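Twitching motility pilus retraction protein (Geobacter sulfurreducens PCA, PDB 5ZFQ) probably hydrolyses ATP as the hexameric retraction motor of the type IV pilus, driving pilus disassembly for twitching motility. Local coordinates at residues K128-T131 and F132-G136; Q275-V278 and R279-S283. One frame throughout, in Å; residues are numbered along the deposited sequence.

Interaction 1: residues K128-T131 and F132-G136; sequences KILT and FEELG
Leu135 N donates to Thr131 O (2.9 Å, N-H...O angle 142°), a bond back across four residues that closes the first turn of the short, weakly bonded helix 132-135. The contact is one half of a capping box: the carboxylate of Glu134, the third helical residue, reaches back to the peptide N-H of Thr131, which precedes the helix. Thr131 N lies 2.6 Å from Glu134 OE1, and the bond is nearly straight at 169°, although the donor sits above the carboxylate plane. The reciprocal half is missing, since Thr131 OG1 stays 5.2 Å from Glu134 N. With OG1 turned away from its own backbone N (chi1 -172°), the hydroxyl instead donates to Glu133 OE1; Glu133 is bent at chi2, which brings that oxygen round to it. The other Glu133 oxygen, OE2, forms a salt bridge with Lys142, so this carboxylate links the helix start to helix 139-144. The same rotation places Thr131 CG2 between the two acids, 3.3 Å from Glu134 CD, where the two side chains cross at about a right angle. At the far end, Gly136 takes positive phi and ends the helix in a Schellman motif. This stretch connects strand 117-125 of the antiparallel sheet with the ATPase part of the chain. Phe132 and Leu135 both touch helix 162-176, which follows a probable Walker A P-loop. Across the turn, an apolar contact joins the leucines: Leu135 CD2 lies 3.7 Å from Leu130 CD1.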
ATOM      1  N   LYS A 128     -14.638 -15.169 -42.692  1.00 55.39           N
ATOM      2  CA  LYS A 128     -13.696 -14.596 -43.641  1.00 56.50           C
ATOM      3  C   LYS A 128     -13.098 -13.281 -43.121  1.00 55.73           C
ATOM      4  O   LYS A 128     -13.810 -12.313 -42.843  1.00 56.39           O
ATOM      5  CB  LYS A 128     -14.367 -14.393 -45.006  1.00 59.38           C
ATOM      6  CG  LYS A 128     -13.403 -13.984 -46.111  1.00 61.82           C
ATOM      7  CD  LYS A 128     -14.092 -13.910 -47.479  1.00 66.29           C
ATOM      8  CE  LYS A 128     -13.092 -13.614 -48.610  1.00 68.02           C
ATOM      9  NZ  LYS A 128     -12.816 -14.807 -49.472  1.00 69.43           N
ATOM     10  N   ILE A 129     -11.774 -13.275 -42.990  1.00 54.42           N
ATOM     11  CA  ILE A 129     -11.032 -12.107 -42.535  1.00 53.41           C
ATOM     12  C   ILE A 129     -10.740 -11.119 -43.678  1.00 54.38           C
ATOM     13  O   ILE A 129      -9.996 -11.424 -44.620  1.00 54.74           O
ATOM     14  CB  ILE A 129      -9.700 -12.518 -41.868  1.00 51.65           C
ATOM     15  CG1 ILE A 129      -9.949 -13.101 -40.467  1.00 50.66           C
ATOM     16  CG2 ILE A 129      -8.763 -11.319 -41.780  1.00 51.07           C
ATOM     17  CD1 ILE A 129     -10.268 -14.599 -40.419  1.00 50.54           C
ATOM     18  N   LEU A 130     -11.355  -9.943 -43.577  1.00 55.05           N
ATOM     19  CA  LEU A 130     -11.129  -8.821 -44.493  1.00 56.00           C
ATOM     20  C   LEU A 130      -9.657  -8.594 -44.839  1.00 55.99           C
ATOM     21  O   LEU A 130      -8.775  -8.726 -43.980  1.00 54.30           O
ATOM     22  CB  LEU A 130     -11.697  -7.534 -43.886  1.00 55.80           C
ATOM     23  CG  LEU A 130     -13.197  -7.517 -43.600  1.00 56.07           C
ATOM     24  CD1 LEU A 130     -13.540  -6.365 -42.660  1.00 55.89           C
ATOM     25  CD2 LEU A 130     -13.993  -7.443 -44.912  1.00 57.15           C
ATOM     26  N   THR A 131      -9.388  -8.232 -46.090  1.00 57.98           N
ATOM     27  CA  THR A 131      -8.005  -7.998 -46.503  1.00 58.62           C
ATOM     28  C   THR A 131      -7.571  -6.515 -46.372  1.00 65.86           C
ATOM     29  O   THR A 131      -8.378  -5.635 -46.065  1.00 66.28           O
ATOM     30  CB  THR A 131      -7.769  -8.494 -47.957  1.00 69.25           C
ATOM     31  OG1 THR A 131      -6.365  -8.425 -48.264  1.00 69.40           O
ATOM     32  CG2 THR A 131      -8.566  -7.677 -48.965  1.00 70.25           C
ATOM     33  N   PHE A 132      -6.281  -6.266 -46.578  1.00 65.61           N
ATOM     34  CA  PHE A 132      -5.737  -4.915 -46.580  1.00 66.25           C
ATOM     35  C   PHE A 132      -6.446  -4.022 -47.591  1.00 68.06           C
ATOM     36  O   PHE A 132      -6.796  -2.883 -47.279  1.00 68.57           O
ATOM     37  CB  PHE A 132      -4.243  -4.945 -46.892  1.00 66.08           C
ATOM     38  CG  PHE A 132      -3.450  -5.796 -45.958  1.00 64.96           C
ATOM     39  CD1 PHE A 132      -3.329  -7.157 -46.174  1.00 65.15           C
ATOM     40  CD2 PHE A 132      -2.830  -5.235 -44.859  1.00 64.00           C
ATOM     41  CE1 PHE A 132      -2.591  -7.947 -45.312  1.00 64.17           C
ATOM     42  CE2 PHE A 132      -2.102  -6.009 -43.995  1.00 63.11           C
ATOM     43  CZ  PHE A 132      -1.976  -7.370 -44.221  1.00 63.19           C
ATOM     44  N   GLU A 133      -6.632  -4.558 -48.799  1.00 69.07           N
ATOM     45  CA  GLU A 133      -7.366  -3.900 -49.876  1.00 71.34           C
ATOM     46  C   GLU A 133      -8.705  -3.409 -49.360  1.00 70.52           C
ATOM     47  O   GLU A 133      -9.030  -2.220 -49.451  1.00 72.13           O
ATOM     48  CB  GLU A 133      -7.599  -4.850 -51.065  1.00 75.11           C
ATOM     49  CG  GLU A 133      -6.355  -5.408 -51.799  1.00 78.86           C
ATOM     50  CD  GLU A 133      -5.286  -6.060 -50.897  1.00 81.04           C
ATOM     51  OE1 GLU A 133      -5.630  -6.755 -49.910  1.00 79.43           O
ATOM     52  OE2 GLU A 133      -4.084  -5.894 -51.207  1.00 80.78           O
ATOM     53  N   GLU A 134      -9.468  -4.347 -48.808  1.00 68.38           N
ATOM     54  CA  GLU A 134     -10.819  -4.091 -48.326  1.00 68.07           C
ATOM     55  C   GLU A 134     -10.862  -3.148 -47.121  1.00 66.12           C
ATOM     56  O   GLU A 134     -11.834  -2.422 -46.923  1.00 67.42           O
ATOM     57  CB  GLU A 134     -11.499  -5.418 -47.977  1.00 68.51           C
ATOM     58  CG  GLU A 134     -11.785  -6.320 -49.181  1.00 70.53           C
ATOM     59  CD  GLU A 134     -11.816  -7.806 -48.814  1.00 70.68           C
ATOM     60  OE1 GLU A 134     -11.518  -8.139 -47.641  1.00 69.69           O
ATOM     61  OE2 GLU A 134     -12.108  -8.640 -49.708  1.00 71.89           O
ATOM     62  N   LEU A 135      -9.817  -3.154 -46.305  1.00 63.34           N
ATOM     63  CA  LEU A 135      -9.785  -2.254 -45.164  1.00 61.51           C
ATOM     64  C   LEU A 135      -9.245  -0.878 -45.568  1.00 62.00           C
ATOM     65  O   LEU A 135      -9.280   0.081 -44.789  1.00 63.45           O
ATOM     66  CB  LEU A 135      -8.954  -2.863 -44.035  1.00 58.94           C
ATOM     67  CG  LEU A 135      -9.625  -4.099 -43.430  1.00 57.56           C
ATOM     68  CD1 LEU A 135      -8.747  -4.771 -42.397  1.00 55.86           C
ATOM     69  CD2 LEU A 135     -10.979  -3.714 -42.835  1.00 58.14           C
ATOM     70  N   GLY A 136      -8.754  -0.782 -46.801  1.00 59.97           N
ATOM     71  CA  GLY A 136      -8.201   0.467 -47.300  1.00 60.35           C
ATOM     72  C   GLY A 136      -6.824   0.775 -46.735  1.00 58.17           C
ATOM     73  O   GLY A 136      -6.341   1.911 -46.814  1.00 58.32           O
TER

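Interaction 2: residues Q275-V278 and R279-S283; sequences QPQV and RAQLS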
ATOM      1  N   GLN A 275      15.241   4.277 -18.682  1.00 51.74           N
ATOM      2  CA  GLN A 275      14.820   4.921 -19.929  1.00 50.97           C
ATOM      3  C   GLN A 275      15.895   4.920 -21.044  1.00 51.61           C
ATOM      4  O   GLN A 275      15.552   4.691 -22.216  1.00 49.86           O
ATOM      5  CB  GLN A 275      14.344   6.360 -19.634  1.00 51.63           C
ATOM      6  CG  GLN A 275      13.065   6.398 -18.804  1.00 50.82           C
ATOM      7  CD  GLN A 275      12.466   7.782 -18.690  1.00 51.70           C
ATOM      8  OE1 GLN A 275      13.083   8.785 -19.061  1.00 53.33           O
ATOM      9  NE2 GLN A 275      11.241   7.840 -18.191  1.00 50.83           N
ATOM     10  N   PRO A 276      17.180   5.180 -20.702  1.00 54.50           N
ATOM     11  CA  PRO A 276      18.232   4.956 -21.705  1.00 55.39           C
ATOM     12  C   PRO A 276      18.323   3.511 -22.241  1.00 53.72           C
ATOM     13  O   PRO A 276      18.674   3.341 -23.415  1.00 53.68           O
ATOM     14  CB  PRO A 276      19.510   5.335 -20.947  1.00 58.49           C
ATOM     15  CG  PRO A 276      19.072   6.371 -20.011  1.00 59.09           C
ATOM     16  CD  PRO A 276      17.716   5.916 -19.540  1.00 56.76           C
ATOM     17  N   GLN A 277      18.021   2.499 -21.424  1.00 51.97           N
ATOM     18  CA  GLN A 277      18.006   1.126 -21.935  1.00 50.09           C
ATOM     19  C   GLN A 277      16.846   0.898 -22.926  1.00 47.61           C
ATOM     20  O   GLN A 277      17.031   0.341 -24.025  1.00 47.10           O
ATOM     21  CB  GLN A 277      17.890   0.095 -20.811  1.00 49.37           C
ATOM     22  CG  GLN A 277      17.837  -1.317 -21.400  1.00 48.50           C
ATOM     23  CD  GLN A 277      17.445  -2.404 -20.424  1.00 48.20           C
ATOM     24  OE1 GLN A 277      17.070  -2.140 -19.288  1.00 48.70           O
ATOM     25  NE2 GLN A 277      17.537  -3.647 -20.873  1.00 47.71           N
ATOM     26  N   VAL A 278      15.652   1.323 -22.514  1.00 45.98           N
ATOM     27  CA  VAL A 278      14.428   1.025 -23.234  1.00 43.62           C
ATOM     28  C   VAL A 278      14.424   1.710 -24.589  1.00 43.39           C
ATOM     29  O   VAL A 278      14.011   1.119 -25.591  1.00 42.08           O
ATOM     30  CB  VAL A 278      13.203   1.424 -22.402  1.00 42.68           C
ATOM     31  CG1 VAL A 278      11.990   1.705 -23.290  1.00 41.05           C
ATOM     32  CG2 VAL A 278      12.907   0.325 -21.381  1.00 42.26           C
ATOM     33  N   ARG A 279      14.923   2.940 -24.621  1.00 44.77           N
ATOM     34  CA  ARG A 279      15.130   3.643 -25.877  1.00 45.61           C
ATOM     35  C   ARG A 279      16.115   2.912 -26.808  1.00 46.58           C
ATOM     36  O   ARG A 279      15.914   2.869 -28.028  1.00 46.23           O
ATOM     37  CB  ARG A 279      15.637   5.057 -25.603  1.00 47.88           C
ATOM     38  CG  ARG A 279      14.589   6.031 -25.089  1.00 47.74           C
ATOM     39  CD  ARG A 279      15.108   7.443 -25.224  1.00 50.27           C
ATOM     40  NE  ARG A 279      16.382   7.610 -24.528  1.00 53.45           N
ATOM     41  CZ  ARG A 279      16.487   8.124 -23.309  1.00 55.37           C
ATOM     42  NH1 ARG A 279      15.381   8.525 -22.677  1.00 54.95           N
ATOM     43  NH2 ARG A 279      17.679   8.243 -22.729  1.00 57.54           N
ATOM     44  N   ALA A 280      17.184   2.361 -26.228  1.00 47.86           N
ATOM     45  CA  ALA A 280      18.178   1.608 -26.992  1.00 48.84           C
ATOM     46  C   ALA A 280      17.541   0.356 -27.559  1.00 47.10           C
ATOM     47  O   ALA A 280      17.757   0.010 -28.714  1.00 40.24           O
ATOM     48  CB  ALA A 280      19.384   1.258 -26.123  1.00 43.70           C
ATOM     49  N   GLN A 281      16.737  -0.303 -26.733  1.00 45.32           N
ATOM     50  CA  GLN A 281      15.952  -1.451 -27.153  1.00 42.87           C
ATOM     51  C   GLN A 281      14.976  -1.110 -28.271  1.00 40.84           C
ATOM     52  O   GLN A 281      14.905  -1.814 -29.298  1.00 40.40           O
ATOM     53  CB  GLN A 281      15.177  -2.020 -25.972  1.00 42.11           C
ATOM     54  CG  GLN A 281      15.903  -3.115 -25.232  1.00 43.34           C
ATOM     55  CD  GLN A 281      15.229  -3.442 -23.928  1.00 43.30           C
ATOM     56  OE1 GLN A 281      14.989  -2.553 -23.103  1.00 44.11           O
ATOM     57  NE2 GLN A 281      14.892  -4.713 -23.736  1.00 42.58           N
ATOM     58  N   LEU A 282      14.209  -0.041 -28.072  1.00 39.35           N
ATOM     59  CA  LEU A 282      13.218   0.352 -29.054  1.00 38.15           C
ATOM     60  C   LEU A 282      13.875   0.652 -30.383  1.00 39.67           C
ATOM     61  O   LEU A 282      13.341   0.305 -31.439  1.00 38.90           O
ATOM     62  CB  LEU A 282      12.442   1.574 -28.589  1.00 37.98           C
ATOM     63  CG  LEU A 282      11.168   1.365 -27.788  1.00 37.11           C
ATOM     64  CD1 LEU A 282      10.689   2.727 -27.286  1.00 38.06           C
ATOM     65  CD2 LEU A 282      10.116   0.692 -28.646  1.00 35.31           C
ATOM     66  N   SER A 283      15.041   1.301 -30.325  1.00 41.49           N
ATOM     67  CA  SER A 283      15.709   1.734 -31.546  1.00 42.34           C
ATOM     68  C   SER A 283      16.107   0.506 -32.347  1.00 41.94           C
ATOM     69  O   SER A 283      16.107   0.528 -33.578  1.00 41.81           O
ATOM     70  CB  SER A 283      16.935   2.626 -31.250  1.00 44.23           C
ATOM     71  OG  SER A 283      17.903   1.986 -30.432  1.00 45.10           O
TER
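Three regular i to i+4 bonds carry the backbone between these segments: Arg279 N to Gln275 O (3.0 Å), Gln281 N to Gln277 O (2.8 Å) and Leu282 N to Val278 O (2.7 Å), with a weaker one from Ala280 N to Pro276 O. Together they define the opening turns of the alpha-helix 275-285, which leads into strand 286-296 of the mixed sheet in the ATPase domain. Arg279 folds back along its own helix. Its chain bends at chi3 (-56°), laying one guanidinium face over the preceding turn, where Gln275 O is 3.7 Å above the plane of the group and over its centre. NH2 lies against the proline, 3.6 Å from Pro276 CG, while NH1 makes a weak, long ion pair with Asp323. On another side of the helix, Gln277 and Gln281, one turn apart, set their amides almost parallel, the planes 9° apart, with Gln281 OE1 3.5 Å from Gln277 CG. Their polar ends serve other partners: Gln277 bonds to His255 O and Arg265 NH1 of the second subunit, and Gln281 NE2 to Glu245. An extended chain with CG trans to the backbone N (chi1 178°) carries the Gln277 amide to those partners; with Gln281 packing on His255 of the same second subunit, this side of the helix belongs to the subunit interface. Val278 and Leu282 form another row, both packing on Ile266 of helix 259-268, although their own nearest methyls, CG1 and CD1, are only loosely apposed. Beyond them, Ser283 OG donates to Ala280 O at 2.6 Å, tilted out of the carbonyl plane.

Both contacts are local, yet they occupy different places in the chain: their centres are 34 Å apart and their nearest atoms about 21 Å, with no touch. Interaction 1 is a surface contact at the start of a single-turn helix, built on carboxylates that take up a backbone N-H and a hydroxyl. Interaction 2 is partly buried and runs along a longer helix, where repeating backbone bonds do the main work and side chains meet through near-parallel glutamine amides and an arginine guanidinium laid over a backbone carbonyl. Their surroundings differ as well. Residues 128-136 meet only their own chain within the assembly, including helix 162-176, whereas residues 275-283 also reach a neighbouring subunit.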